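Side-chain contacts in NAD(P)H-hydrate epimerase (Saccharomyces cerevisiae, PDB 1JZT), which catalyses the epimerisation of the S and R forms of NAD(P)HX, the hydrated, damaged form of NAD(P)H, so that both epimers can be repaired: residues 41-44 with 45-49; 79-83 with 84-88; 99-102 with 103-106. All blocks are in the same frame, centred on the assembly; numbering follows the deposited sequence.

Followed from the N terminus, the three contacts come in series, each closing a short turn within continuous chain, and none encloses or crosses another. Interaction 1 ends helix 28-46 and turns the chain away at Phe47. Interaction 2 ends helix 69-83 and leads into strand 88-91. Interaction 3 opens helix 100-111, which connects strand 88-91 to strand 116-117 in a beta-alpha-beta unit. These helices flank the sheet of a probably Rossmann-like, YjeF N-terminal fold. Interactions 1 and 2 touch: the Tyr86 hydroxyl probably hydrogen-bonds Phe47 O, and Leu49 packs on the Tyr86 ring. Interaction 2 meets interaction 3 through Arg79 and Leu105, whereas interactions 1 and 3 stay about 15 Å apart at their nearest atoms.

Interaction 1: 41-44 with 45-49; sequences QAVC and RQFPL
Phe47 N donates to Val43 O at 2.8 Å, the last of three successive i to i+4 bonds that finish helix 28-46. Before it come Arg45 N to Gln41 O and Gln46 N to Ala42 O, both 2.9 Å long. Phe47 then leaves helical geometry, with phi -128° and psi 64°. Cys44 O cannot continue the series, because the nitrogen four residues on, Pro48 N, carries no hydrogen; Pro48 CA instead offers a C-H contact to this oxygen at 3.4 Å.

Packing around the turn centres on Phe47. Its CG lies anti to the carbonyl carbon (chi1 -57°), which brings ring atom CD2 back beside Val43, 3.5 Å from Val43 O and 4.2 Å from the CG1 methyl. Gln46 CG lies over one face of the ring, toward its rim. Beyond the turn, Phe47 also packs on Leu134 and Cys135 of strand 133-139.

The long polar side chains are held from outside. Gln41 OE1 accepts from Gln242 N, Arg45 NH1 forms a salt bridge with Asp241, and Gln46 OE1 bonds the Tyr216 hydroxyl. The chemistry thus divides the helix end: the missing N-H of Pro48 is consistent with the helix ending here, while the side chains fasten it to strand 214-218 through Tyr216 and to Asp241 and Gln242, just ahead of strand 243-245.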
ATOM      1  N   GLN A  41      -3.340  -2.246   9.266  1.00  6.24           N
ATOM      2  CA  GLN A  41      -4.541  -2.842   9.848  1.00  8.56           C
ATOM      3  C   GLN A  41      -5.144  -3.905   8.903  1.00  8.63           C
ATOM      4  O   GLN A  41      -5.609  -4.949   9.361  1.00  9.93           O
ATOM      5  CB  GLN A  41      -5.565  -1.740  10.175  1.00  8.53           C
ATOM      6  CG  GLN A  41      -6.745  -2.183  11.050  1.00 11.63           C
ATOM      7  CD  GLN A  41      -7.567  -1.004  11.568  1.00 11.67           C
ATOM      8  OE1 GLN A  41      -8.044  -0.183  10.791  1.00  9.70           O
ATOM      9  NE2 GLN A  41      -7.737  -0.927  12.883  1.00 12.24           N
ATOM     10  N   ALA A  42      -5.123  -3.655   7.593  1.00  9.36           N
ATOM     11  CA  ALA A  42      -5.659  -4.616   6.612  1.00  8.42           C
ATOM     12  C   ALA A  42      -4.849  -5.912   6.620  1.00  9.33           C
ATOM     13  O   ALA A  42      -5.404  -7.015   6.536  1.00  7.85           O
ATOM     14  CB  ALA A  42      -5.649  -4.008   5.197  1.00  7.93           C
ATOM     15  N   VAL A  43      -3.529  -5.778   6.711  1.00  9.70           N
ATOM     16  CA  VAL A  43      -2.644  -6.939   6.740  1.00 10.10           C
ATOM     17  C   VAL A  43      -2.910  -7.771   7.993  1.00 10.34           C
ATOM     18  O   VAL A  43      -3.003  -8.999   7.934  1.00 10.55           O
ATOM     19  CB  VAL A  43      -1.169  -6.503   6.736  1.00 10.95           C
ATOM     20  CG1 VAL A  43      -0.263  -7.702   6.995  1.00  9.94           C
ATOM     21  CG2 VAL A  43      -0.835  -5.850   5.408  1.00 10.68           C
ATOM     22  N   CYS A  44      -3.019  -7.090   9.127  1.00  9.88           N
ATOM     23  CA  CYS A  44      -3.281  -7.755  10.397  1.00 12.82           C
ATOM     24  C   CYS A  44      -4.640  -8.461  10.369  1.00 12.99           C
ATOM     25  O   CYS A  44      -4.795  -9.551  10.909  1.00 12.06           O
ATOM     26  CB  CYS A  44      -3.236  -6.724  11.537  1.00 15.52           C
ATOM     27  SG  CYS A  44      -3.556  -7.371  13.199  1.00 23.93           S
ATOM     28  N   ARG A  45      -5.621  -7.848   9.722  1.00 11.48           N
ATOM     29  CA  ARG A  45      -6.953  -8.444   9.667  1.00 15.09           C
ATOM     30  C   ARG A  45      -7.031  -9.619   8.693  1.00 14.83           C
ATOM     31  O   ARG A  45      -7.772 -10.577   8.922  1.00 13.80           O
ATOM     32  CB  ARG A  45      -7.983  -7.379   9.300  1.00 15.52           C
ATOM     33  CG  ARG A  45      -9.414  -7.832   9.493  1.00 20.77           C
ATOM     34  CD  ARG A  45     -10.352  -6.648   9.615  1.00 20.95           C
ATOM     35  NE  ARG A  45     -10.087  -5.844  10.807  1.00 21.53           N
ATOM     36  CZ  ARG A  45     -10.768  -4.743  11.119  1.00 22.18           C
ATOM     37  NH1 ARG A  45     -11.748  -4.324  10.324  1.00 17.61           N
ATOM     38  NH2 ARG A  45     -10.477  -4.057  12.219  1.00 23.42           N
ATOM     39  N   GLN A  46      -6.253  -9.543   7.619  1.00 13.11           N
ATOM     40  CA  GLN A  46      -6.211 -10.583   6.593  1.00 14.76           C
ATOM     41  C   GLN A  46      -5.323 -11.752   7.035  1.00 14.79           C
ATOM     42  O   GLN A  46      -5.572 -12.905   6.676  1.00 15.36           O
ATOM     43  CB  GLN A  46      -5.682  -9.974   5.286  1.00 15.36           C
ATOM     44  CG  GLN A  46      -5.883 -10.802   4.028  1.00 19.13           C
ATOM     45  CD  GLN A  46      -7.346 -10.962   3.650  1.00 19.22           C
ATOM     46  OE1 GLN A  46      -8.164 -10.067   3.872  1.00 21.01           O
ATOM     47  NE2 GLN A  46      -7.680 -12.103   3.065  1.00 21.65           N
ATOM     48  N   PHE A  47      -4.296 -11.458   7.828  1.00 14.35           N
ATOM     49  CA  PHE A  47      -3.378 -12.497   8.304  1.00 14.93           C
ATOM     50  C   PHE A  47      -3.212 -12.457   9.825  1.00 14.90           C
ATOM     51  O   PHE A  47      -2.119 -12.212  10.340  1.00 13.79           O
ATOM     52  CB  PHE A  47      -2.012 -12.337   7.636  1.00 15.26           C
ATOM     53  CG  PHE A  47      -2.067 -12.365   6.134  1.00 17.78           C
ATOM     54  CD1 PHE A  47      -2.304 -13.553   5.450  1.00 18.37           C
ATOM     55  CD2 PHE A  47      -1.881 -11.198   5.399  1.00 17.24           C
ATOM     56  CE1 PHE A  47      -2.353 -13.577   4.051  1.00 20.40           C
ATOM     57  CE2 PHE A  47      -1.928 -11.208   4.006  1.00 17.16           C
ATOM     58  CZ  PHE A  47      -2.163 -12.401   3.331  1.00 18.07           C
ATOM     59  N   PRO A  48      -4.302 -12.711  10.567  1.00 15.60           N
ATOM     60  CA  PRO A  48      -4.265 -12.699  12.036  1.00 17.03           C
ATOM     61  C   PRO A  48      -3.186 -13.627  12.595  1.00 18.88           C
ATOM     62  O   PRO A  48      -2.949 -14.715  12.069  1.00 18.60           O
ATOM     63  CB  PRO A  48      -5.679 -13.138  12.425  1.00 16.34           C
ATOM     64  CG  PRO A  48      -6.118 -13.975  11.264  1.00 15.65           C
ATOM     65  CD  PRO A  48      -5.606 -13.196  10.079  1.00 16.02           C
ATOM     66  N   LEU A  49      -2.530 -13.181  13.659  1.00 19.98           N
ATOM     67  CA  LEU A  49      -1.472 -13.963  14.277  1.00 23.66           C
ATOM     68  C   LEU A  49      -2.003 -14.981  15.282  1.00 25.65           C
ATOM     69  O   LEU A  49      -1.299 -15.929  15.639  1.00 24.04           O
ATOM     70  CB  LEU A  49      -0.464 -13.033  14.960  1.00 26.08           C
ATOM     71  CG  LEU A  49       0.321 -12.119  14.015  1.00 25.31           C
ATOM     72  CD1 LEU A  49       1.182 -11.169  14.823  1.00 29.03           C
ATOM     73  CD2 LEU A  49       1.176 -12.955  13.080  1.00 27.26           C
TER

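Interaction 2: 79-83 with 84-88; sequences RHLKL and FGYNP
Phe84 sets its ring over His80 O, the same oxygen that receives its own backbone N-H. Among the backbone bonds, Phe84 N to His80 O (2.7 Å) is the last ordinary helical link. Tyr86 N then reaches back to Leu81 O at 2.9 Å, and Gly85 N to Lys82 O at 3.1 Å. With Gly85 at phi 106° these form a Schellman motif, and a side chain there would press on the preceding carbonyl oxygen. One water donates to both Lys82 O and Tyr86 O, bridging the turn.

The aromatic contacts follow from Phe84 CG lying anti to its carbonyl carbon (chi1 -66°). His80 O sits 3.0 Å above the ring plane toward the rim, and His80 CB approaches Phe84 CE2 at 4.0 Å. The His80 ring is oblique to it, planes 41° apart, with His80 NE2 hydrogen-bonded to Glu33 OE2.

Among apolar contacts, Leu81 CD2 lies over one face of Tyr86, 4.1 Å from Tyr86 CD1, and Lys82 CB meets Pro88 CG at 3.8 Å, the two side chains crossing roughly at right angles. Leu81 CB lies 4.2 Å from Pro88 CB. Replacing Phe84 with a serine would probably uncover His80 O and leave a gap beside Ala40 of helix 28-46. The contact implies a helix stop fixed by backbone bonds, with Leu81 and Lys82 packed on Pro88, where strand 88-91 begins.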
ATOM      1  N   ARG A  79       6.203   0.178  10.212  1.00  8.53           N
ATOM      2  CA  ARG A  79       6.351   0.493  11.640  1.00  8.72           C
ATOM      3  C   ARG A  79       5.147  -0.015  12.437  1.00  7.71           C
ATOM      4  O   ARG A  79       5.311  -0.586  13.515  1.00  7.63           O
ATOM      5  CB  ARG A  79       6.537   2.013  11.831  1.00  8.70           C
ATOM      6  CG  ARG A  79       6.372   2.533  13.278  1.00  8.92           C
ATOM      7  CD  ARG A  79       6.979   3.934  13.424  1.00  9.53           C
ATOM      8  NE  ARG A  79       6.668   4.774  12.271  1.00 10.81           N
ATOM      9  CZ  ARG A  79       5.502   5.382  12.074  1.00  8.70           C
ATOM     10  NH1 ARG A  79       4.522   5.256  12.962  1.00  8.13           N
ATOM     11  NH2 ARG A  79       5.315   6.097  10.970  1.00  8.11           N
ATOM     12  N   HIS A  80       3.939   0.175  11.915  1.00  8.08           N
ATOM     13  CA  HIS A  80       2.765  -0.304  12.634  1.00  9.85           C
ATOM     14  C   HIS A  80       2.745  -1.828  12.709  1.00  9.40           C
ATOM     15  O   HIS A  80       2.351  -2.395  13.725  1.00  9.49           O
ATOM     16  CB  HIS A  80       1.481   0.235  11.995  1.00  9.19           C
ATOM     17  CG  HIS A  80       1.225   1.671  12.322  1.00 11.68           C
ATOM     18  ND1 HIS A  80       0.770   2.081  13.559  1.00 12.40           N
ATOM     19  CD2 HIS A  80       1.445   2.801  11.611  1.00 10.05           C
ATOM     20  CE1 HIS A  80       0.725   3.399  13.594  1.00 13.31           C
ATOM     21  NE2 HIS A  80       1.131   3.862  12.424  1.00 11.94           N
ATOM     22  N   LEU A  81       3.187  -2.490  11.642  1.00  9.28           N
ATOM     23  CA  LEU A  81       3.227  -3.951  11.630  1.00  8.23           C
ATOM     24  C   LEU A  81       4.178  -4.468  12.694  1.00 10.02           C
ATOM     25  O   LEU A  81       3.936  -5.513  13.302  1.00  7.97           O
ATOM     26  CB  LEU A  81       3.670  -4.468  10.263  1.00  7.88           C
ATOM     27  CG  LEU A  81       2.627  -4.368   9.145  1.00  6.65           C
ATOM     28  CD1 LEU A  81       3.258  -4.773   7.815  1.00  6.92           C
ATOM     29  CD2 LEU A  81       1.449  -5.271   9.480  1.00  8.75           C
ATOM     30  N   LYS A  82       5.266  -3.737  12.915  1.00  9.84           N
ATOM     31  CA  LYS A  82       6.236  -4.132  13.932  1.00 12.98           C
ATOM     32  C   LYS A  82       5.539  -4.011  15.288  1.00 13.19           C
ATOM     33  O   LYS A  82       5.630  -4.905  16.122  1.00 12.94           O
ATOM     34  CB  LYS A  82       7.466  -3.218  13.878  1.00 13.43           C
ATOM     35  CG  LYS A  82       8.559  -3.575  14.872  1.00 18.72           C
ATOM     36  CD  LYS A  82       9.208  -4.904  14.526  1.00 21.41           C
ATOM     37  CE  LYS A  82      10.282  -5.275  15.532  1.00 24.59           C
ATOM     38  NZ  LYS A  82      10.913  -6.571  15.154  1.00 26.30           N
ATOM     39  N   LEU A  83       4.826  -2.907  15.497  1.00 12.22           N
ATOM     40  CA  LEU A  83       4.117  -2.704  16.752  1.00 13.89           C
ATOM     41  C   LEU A  83       3.014  -3.745  16.925  1.00 13.53           C
ATOM     42  O   LEU A  83       2.749  -4.193  18.043  1.00 14.10           O
ATOM     43  CB  LEU A  83       3.530  -1.287  16.806  1.00 13.23           C
ATOM     44  CG  LEU A  83       4.567  -0.200  17.131  1.00 13.96           C
ATOM     45  CD1 LEU A  83       4.182   1.112  16.486  1.00 15.34           C
ATOM     46  CD2 LEU A  83       4.693  -0.058  18.645  1.00 15.25           C
ATOM     47  N   PHE A  84       2.389  -4.141  15.817  1.00 11.26           N
ATOM     48  CA  PHE A  84       1.311  -5.125  15.853  1.00 13.03           C
ATOM     49  C   PHE A  84       1.784  -6.557  16.120  1.00 13.06           C
ATOM     50  O   PHE A  84       0.965  -7.464  16.280  1.00 13.36           O
ATOM     51  CB  PHE A  84       0.503  -5.099  14.543  1.00 11.91           C
ATOM     52  CG  PHE A  84      -0.264  -3.820  14.314  1.00 11.58           C
ATOM     53  CD1 PHE A  84      -0.552  -2.958  15.370  1.00 10.58           C
ATOM     54  CD2 PHE A  84      -0.715  -3.486  13.033  1.00 10.86           C
ATOM     55  CE1 PHE A  84      -1.269  -1.780  15.160  1.00 11.87           C
ATOM     56  CE2 PHE A  84      -1.433  -2.309  12.813  1.00  9.68           C
ATOM     57  CZ  PHE A  84      -1.712  -1.455  13.879  1.00 11.05           C
ATOM     58  N   GLY A  85       3.094  -6.769  16.152  1.00 11.79           N
ATOM     59  CA  GLY A  85       3.599  -8.104  16.428  1.00 14.92           C
ATOM     60  C   GLY A  85       4.177  -8.875  15.256  1.00 15.39           C
ATOM     61  O   GLY A  85       4.570 -10.034  15.416  1.00 16.23           O
ATOM     62  N   TYR A  86       4.231  -8.255  14.081  1.00 13.80           N
ATOM     63  CA  TYR A  86       4.785  -8.925  12.906  1.00 14.92           C
ATOM     64  C   TYR A  86       6.286  -8.676  12.769  1.00 15.10           C
ATOM     65  O   TYR A  86       6.868  -7.890  13.516  1.00 16.02           O
ATOM     66  CB  TYR A  86       4.068  -8.464  11.632  1.00 13.52           C
ATOM     67  CG  TYR A  86       2.602  -8.838  11.593  1.00 14.40           C
ATOM     68  CD1 TYR A  86       1.669  -8.142  12.357  1.00 13.36           C
ATOM     69  CD2 TYR A  86       2.156  -9.918  10.832  1.00 15.52           C
ATOM     70  CE1 TYR A  86       0.326  -8.512  12.371  1.00 16.06           C
ATOM     71  CE2 TYR A  86       0.812 -10.302  10.836  1.00 13.59           C
ATOM     72  CZ  TYR A  86      -0.094  -9.599  11.608  1.00 14.66           C
ATOM     73  OH  TYR A  86      -1.407  -9.988  11.653  1.00 15.15           O
ATOM     74  N   ASN A  87       6.897  -9.359  11.809  1.00 14.36           N
ATOM     75  CA  ASN A  87       8.324  -9.238  11.545  1.00 15.15           C
ATOM     76  C   ASN A  87       8.529  -8.582  10.186  1.00 15.37           C
ATOM     77  O   ASN A  87       8.943  -9.231   9.221  1.00 14.43           O
ATOM     78  CB  ASN A  87       8.964 -10.622  11.551  1.00 15.47           C
ATOM     79  CG  ASN A  87       8.725 -11.358  12.847  1.00 18.73           C
ATOM     80  OD1 ASN A  87       9.100 -10.882  13.919  1.00 19.69           O
ATOM     81  ND2 ASN A  87       8.092 -12.523  12.761  1.00 20.16           N
ATOM     82  N   PRO A  88       8.252  -7.275  10.096  1.00 13.99           N
ATOM     83  CA  PRO A  88       8.417  -6.576   8.821  1.00 14.72           C
ATOM     84  C   PRO A  88       9.861  -6.346   8.391  1.00 15.19           C
ATOM     85  O   PRO A  88      10.741  -6.109   9.218  1.00 15.66           O
ATOM     86  CB  PRO A  88       7.660  -5.269   9.053  1.00 14.10           C
ATOM     87  CG  PRO A  88       7.923  -4.997  10.501  1.00 14.17           C
ATOM     88  CD  PRO A  88       7.764  -6.359  11.145  1.00 14.04           C
TER
HETATM   89  O   HOH W   1       6.912  -7.803  16.565  1.00 24.79           O
HETATM   90  O   HOH W   2      10.973  -7.117  11.786  1.00 30.14           O

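Interaction 3: 99-102 with 103-106; sequences TEFY and KQLV
Leu105 lays its branched end over one face of the Phe101 ring, one helical turn back. Its CG stands 3.9 Å from the ring centroid and 15° off the normal, a CH-pi contact. Both methyls lie over that same face: Leu105 CD1 comes to 3.6 Å from Phe101 CE2, and Leu105 CD2 to 3.7 Å from Phe101 CZ. The Phe101 ring is brought beside Leu105 because its CG lies anti to the backbone N (chi1 -169°), swinging the ring along the helix toward its C-terminal end. Gln104 OE1 meets the same ring at its edge, in plane and 3.5 Å from Phe101 CD1, with the amide nearly perpendicular to the ring.

Nearby, the Glu100 carboxylate crosses the aliphatic part of Lys103, Glu100 OE2 lying 3.2 Å from Lys103 CD; Lys103 NZ stays 5.0 Å from Glu100 OE2, so the opposite charges may attract only at a distance. Thr99 CG2 sits over the centre of the Tyr102 ring.

Three backbone bonds position these groups. Gln104 N donates to Glu100 O, Leu105 N to Phe101 O (2.9 Å) and Val106 N to Tyr102 O. Outside, Met32 touches Phe101, Tyr102 and Leu105, and Leu75 and Val76 receive Leu105. The helix start thus carries Glu100, Lys103 and Gln104 as polar chains, while Phe101 and Tyr102 meet helix 28-46 and Leu105 both it and helix 69-83, near Gly72 of the predicted NADPHX site.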
ATOM      1  N   THR A  99      13.394  14.619  -0.192  1.00 36.37           N
ATOM      2  CA  THR A  99      12.174  14.612   0.613  1.00 34.46           C
ATOM      3  C   THR A  99      12.539  14.279   2.058  1.00 31.63           C
ATOM      4  O   THR A  99      12.868  13.136   2.379  1.00 31.44           O
ATOM      5  CB  THR A  99      11.174  13.561   0.094  1.00 35.87           C
ATOM      6  OG1 THR A  99      10.975  13.746  -1.312  1.00 38.29           O
ATOM      7  CG2 THR A  99       9.834  13.696   0.810  1.00 36.10           C
ATOM      8  N   GLU A 100      12.473  15.283   2.924  1.00 27.81           N
ATOM      9  CA  GLU A 100      12.819  15.116   4.328  1.00 24.84           C
ATOM     10  C   GLU A 100      12.001  14.088   5.101  1.00 21.16           C
ATOM     11  O   GLU A 100      12.556  13.279   5.845  1.00 16.91           O
ATOM     12  CB  GLU A 100      12.731  16.459   5.051  1.00 28.39           C
ATOM     13  CG  GLU A 100      14.077  17.088   5.312  1.00 33.60           C
ATOM     14  CD  GLU A 100      14.980  16.177   6.124  1.00 36.63           C
ATOM     15  OE1 GLU A 100      14.597  15.826   7.262  1.00 38.04           O
ATOM     16  OE2 GLU A 100      16.067  15.809   5.622  1.00 37.23           O
ATOM     17  N   PHE A 101      10.687  14.123   4.933  1.00 18.73           N
ATOM     18  CA  PHE A 101       9.823  13.203   5.655  1.00 16.43           C
ATOM     19  C   PHE A 101      10.146  11.731   5.401  1.00 15.51           C
ATOM     20  O   PHE A 101      10.048  10.910   6.312  1.00 14.16           O
ATOM     21  CB  PHE A 101       8.352  13.498   5.339  1.00 16.11           C
ATOM     22  CG  PHE A 101       7.392  12.772   6.235  1.00 16.21           C
ATOM     23  CD1 PHE A 101       7.565  12.788   7.618  1.00 14.92           C
ATOM     24  CD2 PHE A 101       6.338  12.040   5.700  1.00 16.95           C
ATOM     25  CE1 PHE A 101       6.705  12.077   8.455  1.00 14.08           C
ATOM     26  CE2 PHE A 101       5.474  11.326   6.527  1.00 15.75           C
ATOM     27  CZ  PHE A 101       5.660  11.346   7.907  1.00 14.17           C
ATOM     28  N   TYR A 102      10.543  11.389   4.177  1.00 14.51           N
ATOM     29  CA  TYR A 102      10.880   9.999   3.876  1.00 15.45           C
ATOM     30  C   TYR A 102      12.084   9.564   4.703  1.00 13.91           C
ATOM     31  O   TYR A 102      12.139   8.433   5.182  1.00 12.81           O
ATOM     32  CB  TYR A 102      11.205   9.811   2.386  1.00 15.80           C
ATOM     33  CG  TYR A 102      10.057  10.091   1.441  1.00 19.47           C
ATOM     34  CD1 TYR A 102       8.745  10.220   1.907  1.00 19.76           C
ATOM     35  CD2 TYR A 102      10.282  10.216   0.072  1.00 19.85           C
ATOM     36  CE1 TYR A 102       7.691  10.469   1.030  1.00 21.38           C
ATOM     37  CE2 TYR A 102       9.241  10.461  -0.811  1.00 21.20           C
ATOM     38  CZ  TYR A 102       7.950  10.588  -0.331  1.00 20.96           C
ATOM     39  OH  TYR A 102       6.924  10.835  -1.212  1.00 20.85           O
ATOM     40  N   LYS A 103      13.053  10.463   4.862  1.00 14.66           N
ATOM     41  CA  LYS A 103      14.257  10.159   5.634  1.00 14.30           C
ATOM     42  C   LYS A 103      13.878   9.944   7.095  1.00 13.67           C
ATOM     43  O   LYS A 103      14.416   9.061   7.772  1.00 14.00           O
ATOM     44  CB  LYS A 103      15.265  11.312   5.540  1.00 16.38           C
ATOM     45  CG  LYS A 103      15.669  11.728   4.124  1.00 21.64           C
ATOM     46  CD  LYS A 103      16.458  13.040   4.161  1.00 25.43           C
ATOM     47  CE  LYS A 103      16.840  13.558   2.771  1.00 27.61           C
ATOM     48  NZ  LYS A 103      17.885  12.727   2.106  1.00 31.13           N
ATOM     49  N   GLN A 104      12.960  10.770   7.583  1.00 13.09           N
ATOM     50  CA  GLN A 104      12.514  10.669   8.968  1.00 12.43           C
ATOM     51  C   GLN A 104      11.767   9.355   9.185  1.00 10.76           C
ATOM     52  O   GLN A 104      11.909   8.716  10.234  1.00 11.95           O
ATOM     53  CB  GLN A 104      11.616  11.855   9.322  1.00 12.60           C
ATOM     54  CG  GLN A 104      12.321  13.206   9.285  1.00 12.87           C
ATOM     55  CD  GLN A 104      11.359  14.363   9.496  1.00 15.58           C
ATOM     56  OE1 GLN A 104      10.352  14.482   8.794  1.00 16.22           O
ATOM     57  NE2 GLN A 104      11.669  15.227  10.460  1.00 17.02           N
ATOM     58  N   LEU A 105      10.980   8.947   8.189  1.00  8.88           N
ATOM     59  CA  LEU A 105      10.227   7.695   8.293  1.00  9.53           C
ATOM     60  C   LEU A 105      11.192   6.509   8.383  1.00 10.68           C
ATOM     61  O   LEU A 105      10.900   5.510   9.046  1.00 11.10           O
ATOM     62  CB  LEU A 105       9.272   7.538   7.096  1.00  8.14           C
ATOM     63  CG  LEU A 105       8.008   8.423   7.127  1.00  8.97           C
ATOM     64  CD1 LEU A 105       7.239   8.302   5.824  1.00  6.88           C
ATOM     65  CD2 LEU A 105       7.130   8.021   8.306  1.00  7.96           C
ATOM     66  N   VAL A 106      12.351   6.631   7.734  1.00 11.14           N
ATOM     67  CA  VAL A 106      13.357   5.572   7.777  1.00 11.12           C
ATOM     68  C   VAL A 106      14.006   5.527   9.156  1.00 11.08           C
ATOM     69  O   VAL A 106      14.261   4.452   9.699  1.00 10.17           O
ATOM     70  CB  VAL A 106      14.441   5.776   6.690  1.00 10.99           C
ATOM     71  CG1 VAL A 106      15.590   4.780   6.883  1.00 11.44           C
ATOM     72  CG2 VAL A 106      13.821   5.580   5.316  1.00 10.94           C
TER